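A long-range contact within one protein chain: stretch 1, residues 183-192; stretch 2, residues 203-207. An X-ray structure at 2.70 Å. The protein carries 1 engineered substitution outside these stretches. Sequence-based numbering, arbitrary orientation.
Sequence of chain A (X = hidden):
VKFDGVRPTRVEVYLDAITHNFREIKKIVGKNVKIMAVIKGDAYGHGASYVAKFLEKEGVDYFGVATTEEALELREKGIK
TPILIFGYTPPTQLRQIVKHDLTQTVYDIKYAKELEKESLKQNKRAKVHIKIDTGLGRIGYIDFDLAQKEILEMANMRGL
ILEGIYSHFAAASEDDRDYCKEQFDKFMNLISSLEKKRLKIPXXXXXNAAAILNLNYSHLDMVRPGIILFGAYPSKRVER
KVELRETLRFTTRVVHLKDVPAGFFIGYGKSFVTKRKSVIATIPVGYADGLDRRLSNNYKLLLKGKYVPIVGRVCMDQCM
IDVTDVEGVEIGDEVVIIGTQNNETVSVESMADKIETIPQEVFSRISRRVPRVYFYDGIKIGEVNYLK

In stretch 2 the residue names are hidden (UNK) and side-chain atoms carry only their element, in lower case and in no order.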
# COMPACT_ATOMS: atom_id res chain seq x y z
N GLN A 183 -14.33 -6.90 -30.63
CA GLN A 183 -15.01 -6.25 -29.50
C GLN A 183 -15.63 -4.93 -29.93
O GLN A 183 -16.73 -4.58 -29.50
CB GLN A 183 -14.04 -6.01 -28.34
CG GLN A 183 -13.57 -7.27 -27.62
CD GLN A 183 -12.81 -6.95 -26.35
OE1 GLN A 183 -11.58 -7.07 -26.30
NE2 GLN A 183 -13.53 -6.54 -25.31
N PHE A 184 -14.90 -4.18 -30.76
CA PHE A 184 -15.38 -2.89 -31.25
C PHE A 184 -16.66 -3.04 -32.08
O PHE A 184 -17.62 -2.31 -31.86
CB PHE A 184 -14.29 -2.21 -32.08
CG PHE A 184 -14.64 -0.82 -32.51
CD1 PHE A 184 -14.53 0.24 -31.62
CD2 PHE A 184 -15.09 -0.56 -33.80
CE1 PHE A 184 -14.86 1.53 -32.01
CE2 PHE A 184 -15.42 0.72 -34.19
CZ PHE A 184 -15.30 1.77 -33.30
N ASP A 185 -16.66 -3.99 -33.01
CA ASP A 185 -17.82 -4.23 -33.87
C ASP A 185 -19.07 -4.61 -33.05
O ASP A 185 -20.13 -4.02 -33.25
CB ASP A 185 -17.52 -5.32 -34.91
CG ASP A 185 -16.52 -4.86 -35.98
OD1 ASP A 185 -16.14 -3.67 -35.99
OD2 ASP A 185 -16.12 -5.70 -36.81
N LYS A 186 -18.93 -5.57 -32.14
CA LYS A 186 -20.04 -5.95 -31.25
C LYS A 186 -20.64 -4.72 -30.57
O LYS A 186 -21.86 -4.56 -30.51
CB LYS A 186 -19.57 -6.91 -30.16
CG LYS A 186 -19.37 -8.34 -30.64
CD LYS A 186 -19.23 -9.28 -29.45
CE LYS A 186 -18.86 -10.68 -29.88
NZ LYS A 186 -18.72 -11.60 -28.72
N PHE A 187 -19.76 -3.86 -30.06
CA PHE A 187 -20.15 -2.64 -29.38
C PHE A 187 -20.96 -1.74 -30.31
O PHE A 187 -22.08 -1.35 -29.98
CB PHE A 187 -18.90 -1.91 -28.86
CG PHE A 187 -19.20 -0.76 -27.93
CD1 PHE A 187 -19.93 -0.97 -26.77
CD2 PHE A 187 -18.74 0.52 -28.21
CE1 PHE A 187 -20.20 0.08 -25.91
CE2 PHE A 187 -19.01 1.57 -27.36
CZ PHE A 187 -19.74 1.35 -26.20
N MET A 188 -20.39 -1.43 -31.48
CA MET A 188 -21.07 -0.58 -32.46
C MET A 188 -22.38 -1.21 -32.96
O MET A 188 -23.33 -0.49 -33.26
CB MET A 188 -20.15 -0.28 -33.65
CG MET A 188 -18.87 0.47 -33.31
SD MET A 188 -19.04 1.97 -32.31
CE MET A 188 -20.39 2.79 -33.15
N ASN A 189 -22.43 -2.54 -33.02
CA ASN A 189 -23.64 -3.25 -33.44
C ASN A 189 -24.79 -3.13 -32.43
O ASN A 189 -25.96 -3.11 -32.82
CB ASN A 189 -23.34 -4.72 -33.72
CG ASN A 189 -22.58 -4.92 -35.03
OD1 ASN A 189 -22.01 -3.99 -35.60
ND2 ASN A 189 -22.58 -6.16 -35.52
N LEU A 190 -24.45 -3.05 -31.15
CA LEU A 190 -25.45 -2.76 -30.12
C LEU A 190 -25.93 -1.31 -30.22
O LEU A 190 -27.10 -1.03 -29.96
CB LEU A 190 -24.89 -3.04 -28.73
CG LEU A 190 -25.88 -2.91 -27.56
CD1 LEU A 190 -27.04 -3.89 -27.73
CD2 LEU A 190 -25.18 -3.14 -26.24
N ILE A 191 -25.02 -0.40 -30.57
CA ILE A 191 -25.36 1.02 -30.70
C ILE A 191 -26.26 1.28 -31.92
O ILE A 191 -27.23 2.03 -31.83
CB ILE A 191 -24.10 1.92 -30.82
CG1 ILE A 191 -23.17 1.74 -29.61
CG2 ILE A 191 -24.50 3.39 -30.96
CD1 ILE A 191 -23.84 1.91 -28.26
N SER A 192 -25.92 0.66 -33.05
CA SER A 192 -26.75 0.74 -34.26
C SER A 192 -28.19 0.32 -33.97
O SER A 192 -29.13 0.98 -34.41
CB SER A 192 -26.17 -0.13 -35.37
OG SER A 192 -25.03 0.47 -35.96
N UNK A 203 -22.15 10.10 -25.37
CA UNK A 203 -20.79 9.67 -25.03
C UNK A 203 -20.57 8.17 -25.20
O UNK A 203 -20.84 7.37 -24.29
c UNK A 203 -20.56 12.58 -24.22
c UNK A 203 -20.41 10.12 -23.62
c UNK A 203 -19.48 11.87 -22.07
c UNK A 203 -19.74 11.50 -23.52
N UNK A 204 -20.10 7.79 -26.38
CA UNK A 204 -19.65 6.43 -26.66
C UNK A 204 -18.14 6.41 -26.51
O UNK A 204 -17.44 7.25 -27.10
c UNK A 204 -20.04 6.01 -28.08
c UNK A 204 -21.50 6.26 -28.43
c UNK A 204 -21.21 6.53 -30.94
c UNK A 204 -21.87 5.75 -29.82
n UNK A 204 -21.66 7.95 -31.01
N UNK A 205 -17.63 5.48 -25.71
CA UNK A 205 -16.18 5.36 -25.49
C UNK A 205 -15.78 3.94 -25.12
O UNK A 205 -16.56 3.20 -24.54
n UNK A 205 -15.88 5.86 -21.95
c UNK A 205 -17.74 6.59 -22.82
c UNK A 205 -16.77 5.91 -20.98
n UNK A 205 -17.91 6.35 -21.48
c UNK A 205 -15.71 6.35 -24.42
c UNK A 205 -16.46 6.28 -23.13
N UNK A 206 -14.56 3.58 -25.49
CA UNK A 206 -14.07 2.21 -25.29
C UNK A 206 -12.55 2.11 -25.11
O UNK A 206 -12.06 1.16 -24.48
c UNK A 206 -14.53 1.32 -26.47
c UNK A 206 -14.30 -0.17 -26.16
c UNK A 206 -13.84 1.72 -27.76
c UNK A 206 -15.02 -1.10 -27.11
N UNK A 207 -11.80 3.07 -25.64
CA UNK A 207 -10.34 2.98 -25.69
C UNK A 207 -9.65 3.38 -24.39
O UNK A 207 -9.86 4.49 -23.87
c UNK A 207 -9.82 3.84 -26.84

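Position 203 opens the strand with four side-chain carbons, forked at the second. This side chain is out of reach of stretch 1 and touches nothing there, so the helix gives no evidence about it; the fork one carbon beyond CB is enough to identify Leu-203. Buried and out of the helix's reach, its hydrocarbon suits an interior site away from this contact.

At position 204 the CA-to-CB bond points toward the helix, and four carbons in a row end in a nitrogen. The carbons pass Ile-191 and Met-188. An unbranched chain of this length with a terminal amine is lysine. In Lys-204 the carbons serve as an apolar arm: CD lies 3.7 Å from CG2 of Ile-191, and CE lies 4.4 Å from CE of Met-188, whose own CB points sideways but whose end comes nearer. The long chain suits a partly exposed place, since its methylenes can lie against apolar neighbours while NZ finds a hydrogen-bonding partner elsewhere in the structure.

Position 205 carries one carbon and then a five-membered ring of three carbons and two nitrogens. The CA-to-CB bond points away from the helix, and the ring makes no contact with stretch 1. The backbone makes the contact instead: O of 205 lies 4.0 Å from CZ of Phe-187. The ring is an imidazole, so the residue is His-205. A polar ring can be accommodated in this buried place because NE2 is hydrogen-bonded elsewhere in the structure.

Position 206 again points toward the helix. Its four carbons fork at the first, one arm being two carbons long, and the two arms reach Phe-184 and Phe-187. This is Ile-206. Its CG2 is 4.2 Å from CD1 of Phe-184, at the edge of that ring and near its plane, while CD1 of Ile-206 is 4.2 Å from CD2 of Phe-187. Branching at CB lets a compact side chain offer methyl groups to both phenylalanines.

Position 207 has a single side-chain carbon, out of reach of stretch 1, which makes it Ala-207. A single methyl is apolar and takes little room, which is compatible with its buried site.

The helix and strand run nearly antiparallel, at 170°, with their axes 10.5 Å apart at closest approach. The alternation of the strand sends 204 and 206 toward the helix and 205 away. Phe-184, Phe-187, Met-188 and Ile-191, related by steps of three and four residues (184 to 187 to 191, 184 to 188), about one helical turn, recur along one side of the helix to meet them. No hydrogen bond crosses the interface, and its close contacts are mainly between carbon atoms; 307 Å² is buried, both sides summed.

Stretch 2, residues 203-207: LKHIA
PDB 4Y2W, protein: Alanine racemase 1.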